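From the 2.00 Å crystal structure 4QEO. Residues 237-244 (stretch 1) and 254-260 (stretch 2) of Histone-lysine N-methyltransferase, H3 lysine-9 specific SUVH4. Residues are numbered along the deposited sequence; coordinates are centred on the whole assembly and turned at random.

Stretch 1 (237-244) IEGLVCED
Stretch 2 (254-260) IPATNRV

Stretches 1 and 2 run antiparallel and bury 522 Å² between them, both sides summed. CA-CA distances fix the register: Gly239 to Arg259 4.9 Å, Leu240 to Thr257 4.3 Å, Cys242 to Ala256 5.1 Å and Asp244 to Pro255 4.3 Å. The shift of one residue between Leu240 and Cys242 is a beta bulge, with Val241 (phi/psi -119/-30) as the extra residue.

Ala256 (-126/136) and Glu238 are each covered over 56 Å², and Arg259 over 53 Å². Ala256 anchors the bulge. Its O accepts from Val241 N at 2.8 Å (N-H...O angle 164°) and, weakly, from Cys242 N at 3.3 Å (159°), so two successive amides converge on one carbonyl. In the other direction Ala256 N donates to Cys242 O at 3.0 Å (167°), closing the hydrogen-bonded pair. The side chains of this pair share a sheet face, and Cys242 CB (chi1 179°, t; phi/psi -147/125) lies 4.1 Å from Ala256 CB.

Leu240 (-56/131) and Thr257 (-128/143; chi1 62°, p) form the non-hydrogen-bonded pair and put their side chains on the other face. Leu240 has chi1 -155° (t) and chi2 -99°, between wells; its CD2 reaches to 4.0 Å from Thr257 CG2 and makes an apolar contact with Pro255 CB at 4.1 Å (Pro255 phi/psi -65/155, C-gamma endo).

Before the strand, Ile237 to Leu240 forms a type II turn, with Glu238 at -67/130 and Gly239 at 71/12 and a weak Leu240 N to Ile237 O bond of 3.4 Å. The positive phi favours glycine, and an ideal CB here would clash with Asn258 O at 2.8 Å. Gly239 O accepts from Asn258 N at 2.8 Å (145°) and meets Thr257 CA at 3.2 Å in a CA-H...O contact.

The turn also presents Glu238 (chi1 -61°, m; chi2 -105°; chi3 156°) to Arg259 (phi/psi -107/-17; chi1 to chi4 -147°, 92°, 122°, 77°). Glu238 OE2 and Arg259 NH2 form a salt bridge at 3.4 Å, but the oxygen lies well out of the guanidinium plane and no N-H points at it, so the attraction is purely one of charge. Glu238 CB sits over one guanidinium face.

At the other end, Asp244 (-176/107; chi1 177°, t; chi2 11°) has its CB directed away, yet its carboxylate returns: OD1 accepts from Ile254 N (Ile254 phi/psi -118/91) at 3.0 Å and 172°. Asp244 CA adds a CA-H...O contact to Ile254 O at 3.3 Å.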

# COMPACT_ATOMS: atom_id res chain seq x y z
N ILE A 237 -27.41 -0.22 -5.31
CA ILE A 237 -26.07 -0.79 -5.48
C ILE A 237 -26.09 -2.29 -5.11
O ILE A 237 -26.75 -2.70 -4.16
CB ILE A 237 -25.00 0.03 -4.71
CG1 ILE A 237 -24.65 1.31 -5.49
CG2 ILE A 237 -23.74 -0.79 -4.48
CD1 ILE A 237 -25.71 2.41 -5.44
N GLU A 238 -25.35 -3.08 -5.88
CA GLU A 238 -25.56 -4.53 -5.99
C GLU A 238 -25.28 -5.42 -4.77
O GLU A 238 -24.22 -5.35 -4.18
CB GLU A 238 -24.77 -5.06 -7.19
CG GLU A 238 -25.18 -4.44 -8.51
CD GLU A 238 -26.01 -5.39 -9.35
OE1 GLU A 238 -26.78 -4.90 -10.21
OE2 GLU A 238 -25.88 -6.61 -9.16
N GLY A 239 -26.24 -6.27 -4.43
CA GLY A 239 -26.08 -7.22 -3.34
C GLY A 239 -26.08 -6.56 -1.98
O GLY A 239 -25.73 -7.19 -0.97
N LEU A 240 -26.46 -5.29 -1.96
CA LEU A 240 -26.52 -4.50 -0.73
C LEU A 240 -27.41 -5.17 0.30
O LEU A 240 -28.54 -5.57 0.00
CB LEU A 240 -27.05 -3.09 -1.04
CG LEU A 240 -26.68 -1.93 -0.12
CD1 LEU A 240 -27.82 -1.64 0.85
CD2 LEU A 240 -25.38 -2.22 0.63
N VAL A 241 -26.91 -5.28 1.52
CA VAL A 241 -27.63 -5.94 2.58
C VAL A 241 -27.88 -4.95 3.72
O VAL A 241 -28.89 -5.01 4.42
CB VAL A 241 -26.86 -7.18 3.08
CG1 VAL A 241 -27.46 -7.71 4.35
CG2 VAL A 241 -26.86 -8.26 2.01
N CYS A 242 -26.96 -4.01 3.86
CA CYS A 242 -27.04 -3.00 4.90
C CYS A 242 -26.44 -1.71 4.37
O CYS A 242 -25.30 -1.69 3.91
CB CYS A 242 -26.28 -3.47 6.15
SG CYS A 242 -26.27 -2.32 7.54
N GLU A 243 -27.21 -0.63 4.44
CA GLU A 243 -26.77 0.67 3.93
C GLU A 243 -25.54 1.21 4.68
O GLU A 243 -24.80 2.04 4.16
CB GLU A 243 -27.94 1.67 3.99
CG GLU A 243 -27.89 2.79 2.96
CD GLU A 243 -28.99 2.69 1.91
OE1 GLU A 243 -29.95 1.92 2.11
OE2 GLU A 243 -28.88 3.38 0.87
N ASP A 244 -25.32 0.70 5.90
CA ASP A 244 -24.23 1.18 6.77
C ASP A 244 -24.16 0.35 8.05
O ASP A 244 -25.00 0.52 8.93
CB ASP A 244 -24.45 2.64 7.13
CG ASP A 244 -23.40 3.18 8.09
OD1 ASP A 244 -22.37 2.51 8.32
OD2 ASP A 244 -23.59 4.31 8.60
N ILE A 254 -20.28 2.60 6.19
CA ILE A 254 -19.70 1.34 5.75
C ILE A 254 -20.79 0.38 5.28
O ILE A 254 -21.36 -0.37 6.08
CB ILE A 254 -18.86 0.69 6.87
CG1 ILE A 254 -17.79 1.66 7.37
CG2 ILE A 254 -18.21 -0.59 6.37
CD1 ILE A 254 -17.19 1.27 8.72
N PRO A 255 -21.10 0.41 3.99
CA PRO A 255 -22.08 -0.52 3.42
C PRO A 255 -21.63 -1.98 3.49
O PRO A 255 -20.43 -2.28 3.53
CB PRO A 255 -22.21 -0.07 1.96
CG PRO A 255 -21.01 0.78 1.71
CD PRO A 255 -20.69 1.43 3.01
N ALA A 256 -22.60 -2.89 3.50
CA ALA A 256 -22.31 -4.31 3.49
C ALA A 256 -23.05 -4.99 2.34
O ALA A 256 -24.22 -4.72 2.10
CB ALA A 256 -22.69 -4.94 4.82
N THR A 257 -22.36 -5.87 1.61
CA THR A 257 -22.98 -6.60 0.51
C THR A 257 -22.76 -8.10 0.63
O THR A 257 -21.72 -8.55 1.10
CB THR A 257 -22.46 -6.13 -0.86
OG1 THR A 257 -21.05 -6.38 -0.95
CG2 THR A 257 -22.73 -4.65 -1.06
N ASN A 258 -23.77 -8.86 0.24
CA ASN A 258 -23.61 -10.27 0.00
C ASN A 258 -23.97 -10.49 -1.44
O ASN A 258 -25.08 -10.24 -1.85
CB ASN A 258 -24.53 -11.08 0.89
CG ASN A 258 -24.22 -12.55 0.86
OD1 ASN A 258 -23.77 -13.08 -0.13
ND2 ASN A 258 -24.47 -13.21 1.97
N ARG A 259 -22.99 -10.88 -2.22
CA ARG A 259 -23.19 -11.20 -3.59
C ARG A 259 -23.09 -12.69 -3.68
O ARG A 259 -23.44 -13.26 -4.67
CB ARG A 259 -22.08 -10.60 -4.42
CG ARG A 259 -22.48 -10.17 -5.81
CD ARG A 259 -22.89 -8.73 -5.81
NE ARG A 259 -22.09 -7.93 -6.73
CZ ARG A 259 -22.24 -7.92 -8.05
NH1 ARG A 259 -21.47 -7.15 -8.79
NH2 ARG A 259 -23.17 -8.66 -8.62
N VAL A 260 -22.51 -13.30 -2.66
CA VAL A 260 -22.38 -14.73 -2.62
C VAL A 260 -23.69 -15.49 -2.41
O VAL A 260 -23.99 -16.43 -3.13
CB VAL A 260 -21.34 -15.13 -1.57
CG1 VAL A 260 -21.75 -16.38 -0.81
CG2 VAL A 260 -19.98 -15.31 -2.20